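Beta-galactosidase (Bacillus circulans, PDB 4MAD) probably hydrolyses terminal non-reducing beta-D-galactose residues from beta-D-galactosides, as a retaining member of glycosyl hydrolase family 35. Local coordinates at residues G216-V221 and Q236-A241; S225-A230 and E273-Q278; Y398-K403 and Q483-W488. All coordinates share one frame; numbering follows the deposited sequence.

Interaction 1. Residues G216-V221 and Q236-A241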
loop_
_atom_site.group_PDB
_atom_site.type_symbol
_atom_site.label_atom_id
_atom_site.label_comp_id
_atom_site.label_asym_id
_atom_site.label_seq_id
_atom_site.Cartn_x
_atom_site.Cartn_y
_atom_site.Cartn_z
ATOM N N GLY A 216 -26.891 7.114 14.461
ATOM C CA GLY A 216 -27.175 5.767 14.882
ATOM C C GLY A 216 -25.994 4.840 14.979
ATOM O O GLY A 216 -26.163 3.710 15.260
ATOM N N ILE A 217 -24.798 5.352 14.738
ATOM C CA ILE A 217 -23.616 4.519 14.617
ATOM C C ILE A 217 -22.502 4.822 15.648
ATOM O O ILE A 217 -22.112 5.934 15.794
ATOM C CB ILE A 217 -23.060 4.618 13.172
ATOM C CG1 ILE A 217 -24.064 4.090 12.151
ATOM C CG2 ILE A 217 -21.819 3.892 13.070
ATOM C CD1 ILE A 217 -24.416 2.680 12.313
ATOM N N PHE A 218 -21.996 3.788 16.296
ATOM C CA PHE A 218 -20.931 3.882 17.287
ATOM C C PHE A 218 -19.692 4.522 16.650
ATOM O O PHE A 218 -19.319 4.163 15.602
ATOM C CB PHE A 218 -20.619 2.456 17.750
ATOM C CG PHE A 218 -19.545 2.341 18.789
ATOM C CD1 PHE A 218 -19.610 3.025 19.963
ATOM C CD2 PHE A 218 -18.481 1.502 18.600
ATOM C CE1 PHE A 218 -18.630 2.904 20.881
ATOM C CE2 PHE A 218 -17.514 1.398 19.520
ATOM C CZ PHE A 218 -17.589 2.096 20.650
ATOM N N GLU A 219 -19.059 5.430 17.364
ATOM C CA GLU A 219 -17.827 6.058 16.917
ATOM C C GLU A 219 -16.615 5.647 17.772
ATOM O O GLU A 219 -16.725 5.462 18.952
ATOM C CB GLU A 219 -17.962 7.588 16.836
ATOM C CG GLU A 219 -16.732 8.395 16.531
ATOM C CD GLU A 219 -16.308 8.338 15.068
ATOM O OE1 GLU A 219 -16.183 7.247 14.573
ATOM O OE2 GLU A 219 -16.084 9.389 14.462
ATOM N N THR A 220 -15.479 5.529 17.118
ATOM C CA THR A 220 -14.218 5.232 17.769
ATOM C C THR A 220 -13.242 6.319 17.357
ATOM O O THR A 220 -13.514 6.983 16.438
ATOM C CB THR A 220 -13.679 3.887 17.342
ATOM O OG1 THR A 220 -13.522 3.823 15.941
ATOM C CG2 THR A 220 -14.606 2.776 17.795
ATOM N N VAL A 221 -12.146 6.558 17.975
ATOM C CA VAL A 221 -11.088 7.446 17.543
ATOM C C VAL A 221 -9.735 6.764 17.366
ATOM O O VAL A 221 -9.505 5.719 17.937
ATOM C CB VAL A 221 -10.916 8.612 18.534
ATOM C CG1 VAL A 221 -12.169 9.474 18.566
ATOM C CG2 VAL A 221 -10.588 8.086 19.923
ATOM N N GLN A 236 -17.557 14.198 24.344
ATOM C CA GLN A 236 -18.402 15.309 23.992
ATOM C C GLN A 236 -19.449 14.995 22.975
ATOM O O GLN A 236 -20.463 15.606 22.964
ATOM C CB GLN A 236 -17.621 16.505 23.577
ATOM C CG GLN A 236 -16.672 16.851 24.576
ATOM C CD GLN A 236 -16.640 18.260 24.781
ATOM O OE1 GLN A 236 -16.094 18.977 23.992
ATOM N NE2 GLN A 236 -17.262 18.706 25.838
ATOM N N TYR A 237 -19.138 14.120 22.071
ATOM C CA TYR A 237 -20.070 13.690 21.074
ATOM C C TYR A 237 -20.803 12.378 21.381
ATOM O O TYR A 237 -21.801 12.095 20.803
ATOM C CB TYR A 237 -19.359 13.591 19.716
ATOM C CG TYR A 237 -18.839 14.893 19.176
ATOM C CD1 TYR A 237 -19.465 15.506 18.131
ATOM C CD2 TYR A 237 -17.729 15.479 19.687
ATOM C CE1 TYR A 237 -19.026 16.656 17.647
ATOM C CE2 TYR A 237 -17.288 16.653 19.224
ATOM C CZ TYR A 237 -17.932 17.240 18.200
ATOM O OH TYR A 237 -17.480 18.406 17.662
ATOM N N GLN A 238 -20.246 11.572 22.244
ATOM C CA GLN A 238 -20.719 10.226 22.488
ATOM C C GLN A 238 -20.415 9.871 23.925
ATOM O O GLN A 238 -19.479 9.225 24.183
ATOM C CB GLN A 238 -20.027 9.257 21.546
ATOM C CG GLN A 238 -20.414 7.823 21.705
ATOM C CD GLN A 238 -19.813 6.966 20.632
ATOM O OE1 GLN A 238 -20.299 6.858 19.538
ATOM N NE2 GLN A 238 -18.702 6.409 20.954
ATOM N N PRO A 239 -21.186 10.418 24.827
ATOM C CA PRO A 239 -20.889 10.392 26.248
ATOM C C PRO A 239 -20.884 9.043 26.918
ATOM O O PRO A 239 -20.101 8.864 27.780
ATOM C CB PRO A 239 -21.966 11.308 26.838
ATOM C CG PRO A 239 -22.941 11.392 25.892
ATOM C CD PRO A 239 -22.341 11.240 24.553
ATOM N N ASN A 240 -21.772 8.142 26.561
ATOM C CA ASN A 240 -21.950 6.927 27.350
ATOM C C ASN A 240 -21.345 5.603 26.869
ATOM O O ASN A 240 -21.058 4.739 27.635
ATOM C CB ASN A 240 -23.421 6.717 27.610
ATOM C CG ASN A 240 -24.050 7.887 28.280
ATOM O OD1 ASN A 240 -23.517 8.417 29.192
ATOM N ND2 ASN A 240 -25.164 8.313 27.782
ATOM N N ALA A 241 -21.148 5.509 25.570
ATOM C CA ALA A 241 -20.711 4.323 24.914
ATOM C C ALA A 241 -19.260 3.992 25.242
ATOM O O ALA A 241 -18.551 4.828 25.688
ATOM C CB ALA A 241 -20.916 4.432 23.490
#

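Interaction 2. Residues S225-A230 and E273-Q278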
loop_
_atom_site.group_PDB
_atom_site.type_symbol
_atom_site.label_atom_id
_atom_site.label_comp_id
_atom_site.label_asym_id
_atom_site.label_seq_id
_atom_site.Cartn_x
_atom_site.Cartn_y
_atom_site.Cartn_z
ATOM N N SER A 225 -1.047 9.355 20.651
ATOM C CA SER A 225 -0.760 9.732 22.013
ATOM C C SER A 225 -1.911 10.507 22.677
ATOM O O SER A 225 -2.851 10.871 22.012
ATOM C CB SER A 225 0.546 10.491 22.094
ATOM O OG SER A 225 0.365 11.795 21.679
ATOM N N ARG A 226 -1.800 10.792 23.971
ATOM C CA ARG A 226 -2.815 11.580 24.676
ATOM C C ARG A 226 -4.238 11.044 24.661
ATOM O O ARG A 226 -5.144 11.671 24.242
ATOM C CB ARG A 226 -2.754 13.051 24.258
ATOM C CG ARG A 226 -1.362 13.565 24.258
ATOM C CD ARG A 226 -1.154 14.984 24.511
ATOM N NE ARG A 226 -2.244 15.651 25.191
ATOM C CZ ARG A 226 -2.412 16.975 25.174
ATOM N NH1 ARG A 226 -1.536 17.764 24.546
ATOM N NH2 ARG A 226 -3.450 17.499 25.784
ATOM N N ALA A 227 -4.366 9.842 25.146
ATOM C CA ALA A 227 -5.603 9.114 25.196
ATOM C C ALA A 227 -6.659 9.785 26.072
ATOM O O ALA A 227 -7.802 9.789 25.756
ATOM C CB ALA A 227 -5.332 7.730 25.653
ATOM N N GLU A 228 -6.227 10.356 27.168
ATOM C CA GLU A 228 -7.176 11.022 28.011
ATOM C C GLU A 228 -7.848 12.172 27.262
ATOM O O GLU A 228 -9.013 12.350 27.288
ATOM C CB GLU A 228 -6.467 11.598 29.219
ATOM C CG GLU A 228 -7.388 12.399 30.066
ATOM C CD GLU A 228 -6.750 12.981 31.346
ATOM O OE1 GLU A 228 -5.608 12.647 31.717
ATOM O OE2 GLU A 228 -7.432 13.772 32.015
ATOM N N SER A 229 -7.058 12.959 26.588
ATOM C CA SER A 229 -7.586 14.034 25.807
ATOM C C SER A 229 -8.470 13.539 24.665
ATOM O O SER A 229 -9.500 14.077 24.366
ATOM C CB SER A 229 -6.420 14.822 25.247
ATOM O OG SER A 229 -6.830 15.514 24.167
ATOM N N ALA A 230 -8.010 12.498 24.021
ATOM C CA ALA A 230 -8.712 11.950 22.888
ATOM C C ALA A 230 -10.063 11.389 23.265
ATOM O O ALA A 230 -11.058 11.675 22.625
ATOM C CB ALA A 230 -7.904 10.919 22.222
ATOM N N GLU A 273 -1.206 2.069 28.549
ATOM C CA GLU A 273 -1.720 2.089 29.912
ATOM C C GLU A 273 -2.758 3.180 30.048
ATOM O O GLU A 273 -3.760 2.998 30.659
ATOM C CB GLU A 273 -0.611 2.314 30.929
ATOM C CG GLU A 273 0.268 1.153 31.143
ATOM C CD GLU A 273 -0.273 0.228 32.217
ATOM O OE1 GLU A 273 -1.384 0.452 32.667
ATOM O OE2 GLU A 273 0.413 -0.698 32.591
ATOM N N GLU A 274 -2.509 4.310 29.406
ATOM C CA GLU A 274 -3.428 5.417 29.471
ATOM C C GLU A 274 -4.747 4.952 28.905
ATOM O O GLU A 274 -5.755 5.311 29.371
ATOM C CB GLU A 274 -2.897 6.621 28.693
ATOM C CG GLU A 274 -3.332 7.942 29.183
ATOM C CD GLU A 274 -2.973 9.125 28.243
ATOM O OE1 GLU A 274 -2.280 8.927 27.238
ATOM O OE2 GLU A 274 -3.417 10.228 28.535
ATOM N N ILE A 275 -4.688 4.208 27.837
ATOM C CA ILE A 275 -5.888 3.740 27.217
ATOM C C ILE A 275 -6.611 2.748 28.101
ATOM O O ILE A 275 -7.768 2.847 28.295
ATOM C CB ILE A 275 -5.593 3.048 25.885
ATOM C CG1 ILE A 275 -5.105 4.073 24.875
ATOM C CG2 ILE A 275 -6.778 2.298 25.395
ATOM C CD1 ILE A 275 -4.696 3.527 23.561
ATOM N N LEU A 276 -5.879 1.774 28.574
ATOM C CA LEU A 276 -6.462 0.651 29.279
ATOM C C LEU A 276 -7.106 1.054 30.622
ATOM O O LEU A 276 -8.093 0.512 31.013
ATOM C CB LEU A 276 -5.444 -0.477 29.412
ATOM C CG LEU A 276 -4.866 -1.064 28.133
ATOM C CD1 LEU A 276 -3.822 -2.088 28.430
ATOM C CD2 LEU A 276 -5.982 -1.685 27.379
ATOM N N LYS A 277 -6.471 1.991 31.294
ATOM C CA LYS A 277 -6.883 2.462 32.617
ATOM C C LYS A 277 -8.238 3.155 32.531
ATOM O O LYS A 277 -8.915 3.269 33.466
ATOM C CB LYS A 277 -5.837 3.370 33.241
ATOM C CG LYS A 277 -4.574 2.669 33.747
ATOM C CD LYS A 277 -3.970 3.414 34.925
ATOM C CE LYS A 277 -2.684 2.829 35.453
ATOM N NZ LYS A 277 -1.649 2.881 34.435
ATOM N N GLN A 278 -8.587 3.610 31.352
ATOM C CA GLN A 278 -9.858 4.288 31.094
ATOM C C GLN A 278 -10.903 3.290 30.641
ATOM O O GLN A 278 -11.926 3.652 30.184
ATOM C CB GLN A 278 -9.747 5.405 30.065
ATOM C CG GLN A 278 -9.012 6.559 30.508
ATOM C CD GLN A 278 -8.856 7.587 29.421
ATOM O OE1 GLN A 278 -7.908 7.547 28.705
ATOM N NE2 GLN A 278 -9.797 8.444 29.277
HETATM O O HOH W 1 -4.146 13.278 27.182
#

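Interaction 3. Residues Y398-K403 and Q483-W488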
loop_
_atom_site.group_PDB
_atom_site.type_symbol
_atom_site.label_atom_id
_atom_site.label_comp_id
_atom_site.label_asym_id
_atom_site.label_seq_id
_atom_site.Cartn_x
_atom_site.Cartn_y
_atom_site.Cartn_z
ATOM N N TYR A 398 6.240 7.521 -23.266
ATOM C CA TYR A 398 5.541 8.413 -24.157
ATOM C C TYR A 398 6.546 8.871 -25.237
ATOM O O TYR A 398 7.627 9.214 -24.935
ATOM C CB TYR A 398 5.036 9.677 -23.467
ATOM C CG TYR A 398 3.930 9.548 -22.437
ATOM C CD1 TYR A 398 2.607 9.755 -22.775
ATOM C CD2 TYR A 398 4.202 9.315 -21.114
ATOM C CE1 TYR A 398 1.629 9.676 -21.839
ATOM C CE2 TYR A 398 3.223 9.251 -20.220
ATOM C CZ TYR A 398 1.929 9.424 -20.576
ATOM O OH TYR A 398 0.966 9.357 -19.683
ATOM N N GLU A 399 6.141 8.802 -26.491
ATOM C CA GLU A 399 7.056 8.983 -27.585
ATOM C C GLU A 399 6.406 9.817 -28.718
ATOM O O GLU A 399 5.293 9.582 -29.071
ATOM C CB GLU A 399 7.443 7.602 -28.070
ATOM C CG GLU A 399 8.192 7.432 -29.303
ATOM C CD GLU A 399 8.654 5.960 -29.470
ATOM O OE1 GLU A 399 8.116 5.245 -30.304
ATOM O OE2 GLU A 399 9.493 5.509 -28.700
ATOM N N THR A 400 7.130 10.789 -29.237
ATOM C CA THR A 400 6.641 11.612 -30.327
ATOM C C THR A 400 7.806 12.124 -31.123
ATOM O O THR A 400 8.890 12.215 -30.618
ATOM C CB THR A 400 5.805 12.800 -29.859
ATOM O OG1 THR A 400 5.064 13.369 -30.944
ATOM C CG2 THR A 400 6.674 13.826 -29.269
ATOM N N THR A 401 7.535 12.483 -32.372
ATOM C CA THR A 401 8.528 13.056 -33.229
ATOM C C THR A 401 8.312 14.546 -33.450
ATOM O O THR A 401 7.295 14.962 -33.834
ATOM C CB THR A 401 8.596 12.366 -34.606
ATOM O OG1 THR A 401 8.677 10.948 -34.461
ATOM C CG2 THR A 401 9.797 12.843 -35.358
ATOM N N ILE A 402 9.315 15.321 -33.191
ATOM C CA ILE A 402 9.277 16.736 -33.427
ATOM C C ILE A 402 9.891 17.027 -34.801
ATOM O O ILE A 402 10.938 16.624 -35.098
ATOM C CB ILE A 402 10.064 17.482 -32.389
ATOM C CG1 ILE A 402 9.508 17.228 -30.992
ATOM C CG2 ILE A 402 10.021 18.913 -32.637
ATOM C CD1 ILE A 402 10.532 17.222 -29.953
ATOM N N LYS A 403 9.191 17.762 -35.629
ATOM C CA LYS A 403 9.704 18.056 -36.931
ATOM C C LYS A 403 10.181 19.484 -37.066
ATOM O O LYS A 403 9.440 20.380 -36.919
ATOM C CB LYS A 403 8.660 17.782 -37.948
ATOM C CG LYS A 403 8.043 16.516 -37.660
ATOM C CD LYS A 403 7.913 15.667 -38.791
ATOM C CE LYS A 403 7.334 14.402 -38.312
ATOM N NZ LYS A 403 7.113 13.569 -39.451
ATOM N N GLN A 483 4.547 25.637 -26.975
ATOM C CA GLN A 483 4.038 24.735 -27.962
ATOM C C GLN A 483 3.879 23.267 -27.490
ATOM O O GLN A 483 4.816 22.576 -27.341
ATOM C CB GLN A 483 4.851 24.799 -29.248
ATOM C CG GLN A 483 4.267 23.987 -30.371
ATOM C CD GLN A 483 5.274 23.753 -31.464
ATOM O OE1 GLN A 483 5.640 24.664 -32.106
ATOM N NE2 GLN A 483 5.721 22.561 -31.644
ATOM N N PHE A 484 2.642 22.849 -27.345
ATOM C CA PHE A 484 2.315 21.488 -27.046
ATOM C C PHE A 484 2.683 20.611 -28.214
ATOM O O PHE A 484 2.532 20.995 -29.329
ATOM C CB PHE A 484 0.818 21.347 -26.805
ATOM C CG PHE A 484 0.356 21.847 -25.470
ATOM C CD1 PHE A 484 0.882 21.350 -24.335
ATOM C CD2 PHE A 484 -0.618 22.789 -25.350
ATOM C CE1 PHE A 484 0.453 21.757 -23.127
ATOM C CE2 PHE A 484 -1.020 23.217 -24.155
ATOM C CZ PHE A 484 -0.481 22.689 -23.031
ATOM N N LEU A 485 3.124 19.409 -27.900
ATOM C CA LEU A 485 3.443 18.409 -28.884
ATOM C C LEU A 485 2.308 17.405 -29.042
ATOM O O LEU A 485 1.761 17.006 -28.099
ATOM C CB LEU A 485 4.737 17.693 -28.500
ATOM C CG LEU A 485 5.955 18.591 -28.262
ATOM C CD1 LEU A 485 7.166 17.791 -27.883
ATOM C CD2 LEU A 485 6.239 19.503 -29.387
ATOM N N PHE A 486 1.978 17.075 -30.271
ATOM C CA PHE A 486 0.921 16.170 -30.561
ATOM C C PHE A 486 1.349 14.887 -31.330
ATOM O O PHE A 486 2.453 14.761 -31.742
ATOM C CB PHE A 486 -0.217 16.948 -31.222
ATOM C CG PHE A 486 -0.810 18.017 -30.329
ATOM C CD1 PHE A 486 -1.579 17.679 -29.257
ATOM C CD2 PHE A 486 -0.550 19.332 -30.536
ATOM C CE1 PHE A 486 -2.116 18.622 -28.448
ATOM C CE2 PHE A 486 -1.083 20.281 -29.778
ATOM C CZ PHE A 486 -1.822 19.953 -28.689
ATOM N N ASP A 487 0.469 13.921 -31.438
ATOM C CA ASP A 487 0.750 12.697 -32.152
ATOM C C ASP A 487 1.696 11.779 -31.388
ATOM O O ASP A 487 2.838 11.702 -31.692
ATOM C CB ASP A 487 1.256 12.957 -33.573
ATOM C CG ASP A 487 1.188 11.735 -34.442
ATOM O OD1 ASP A 487 0.861 10.686 -33.946
ATOM O OD2 ASP A 487 1.435 11.838 -35.631
ATOM N N TRP A 488 1.167 11.172 -30.339
ATOM C CA TRP A 488 1.899 10.236 -29.531
ATOM C C TRP A 488 1.707 8.740 -29.680
ATOM O O TRP A 488 0.664 8.314 -30.005
ATOM C CB TRP A 488 1.457 10.671 -28.123
ATOM C CG TRP A 488 1.922 11.999 -27.765
ATOM C CD1 TRP A 488 1.296 13.145 -28.025
ATOM C CD2 TRP A 488 3.140 12.348 -27.120
ATOM N NE1 TRP A 488 2.005 14.191 -27.585
ATOM C CE2 TRP A 488 3.165 13.736 -27.038
ATOM C CE3 TRP A 488 4.203 11.625 -26.593
ATOM C CZ2 TRP A 488 4.200 14.410 -26.438
ATOM C CZ3 TRP A 488 5.214 12.298 -26.016
ATOM C CH2 TRP A 488 5.220 13.667 -25.953
HETATM O O HOH W 2 4.754 11.895 -33.811
#

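Interaction 1. Residues G216-V221 and Q236-A241
Gln-238 crosses Phe-218 at about a right angle, its amide plane only 6° from that of the ring, with Gln-238 NE2 3.5 Å from Phe-218 CE1. Its chain leaves with CG anti to the backbone N and runs on extended, so the edge of the amide comes up to the backbone of strand 218-223, just where the chain has come off helix 227-237. There it takes both polar groups of one residue's backbone. Gln-238 OE1 accepts from Glu-219 N at 2.9 Å, the donor lying on a lone pair in the carbonyl plane, and Gln-238 NE2 donates to Glu-219 O at 3.0 Å, again onto a lone pair. The carboxylate of Glu-219 turns away and bonds to Thr-200 on the neighbouring strand. Ala-241 CB closes on the edge of the Phe-218 ring, 3.8 Å from CE1. The contact sits inside a beta-alpha-beta unit of the TIM barrel, tying the return loop to the strand the unit starts from. An alanine in place of Gln-238 would remove both partners of the Glu-219 backbone and would probably loosen the loop's hold on the strand. With one bond given and one accepted, the amide of Gln-238 has its orientation fixed and matches the strand backbone without bringing in charge.

Interaction 2. Residues S225-A230 and E273-Q278
Helix 227-237 begins beside the closing turns of helix 265-276, and the two backbones come nearest at Ala-227 and Ile-275, whose CA atoms are 5.7 Å apart. Between them Glu-274 reaches across with CG anti to its own backbone N and the chain extended, so that its carboxylate ends at the two leading N-H groups of the other helix. Glu-274 OE2 accepts from Glu-228 N at 3.1 Å in a nearly straight bond (163°), the donor standing above the carboxylate plane. Glu-274 OE1 takes a weaker bond from Ala-227 N, also 3.1 Å long. A water bound to Ser-229 N adds a weak contact to OE2. Beside the carboxylate there is one apolar touch: Ala-227 CB meets Ile-275 CG1 at 3.7 Å, and Ile-275 also packs on Phe-223 of barrel strand 218-223. Two neighbouring helices of the barrel's outer layer are joined in this way. Glu-228 runs extended, and its OE1 lies 4.6 Å from Glu-274 OE2, a like-charge approach that probably costs some stability. Against that, a carboxylate at the N-terminus of a helix lies at the positive end of its dipole, which would be expected to favour the ionised form of Glu-274.

Interaction 3. Residues Y398-K403 and Q483-W488
Thr-400 holds OG1 anti to its backbone N (chi1 -165°), which leaves CG2 flanked by both N and the carbonyl carbon, while Trp-488 sets CG anti to its own carbonyl carbon (chi1 -66°). The hydroxyl and the methyl of Thr-400 therefore do separate work. Thr-400 OG1 donates to Asp-487 O at 2.9 Å, from above the carbonyl plane. The hydrocarbon part lies over one face of the indole in a CH-pi contact, Thr-400 CB standing 3.7 Å from the centroid of the six-membered ring of Trp-488 and 6° off its normal, and Thr-400 CG2 reaches Trp-488 CH2 at 3.6 Å. The indole is held by Trp-488 NE1, which donates to Leu-485 O at 2.9 Å and so closes the bend 485-488 on itself. This bend carries the chain between two antiparallel sheets of the all-beta domain: strand 483-484 edges one, and strand 488-493 pairs with strand 395-403 in the other. Tyr-398 CB comes to Trp-488 CZ3 at 3.7 Å, its hydroxyl bonding to Leu-384 O. Farther along the strand, Ile-402 CG1 meets Leu-485 CD1 at 3.9 Å, crossing obliquely, and Leu-485 also packs on Leu-452 and Leu-480. A water accepts from Thr-401 N and donates to Asp-487 O.

Interactions 1 and 2 both use helix 227-237, one just after its last turn and the other at its first, and their centres are 16 Å apart. Along the chain their segments alternate, the loop closed by one overlapping that closed by the other. Both lie near the predicted catalytic residues without touching them: the side chain of Glu-219 in interaction 1 is about 8 Å from that of Glu-171, the predicted proton donor, and about 10 Å from that of Glu-247, the predicted nucleophile, while the side chain of Ile-275 in interaction 2 is about 10 Å from that of Glu-247. Interaction 3 belongs to the all-beta domain, its centre 57 Å from that of interaction 1, and lies away from these sites.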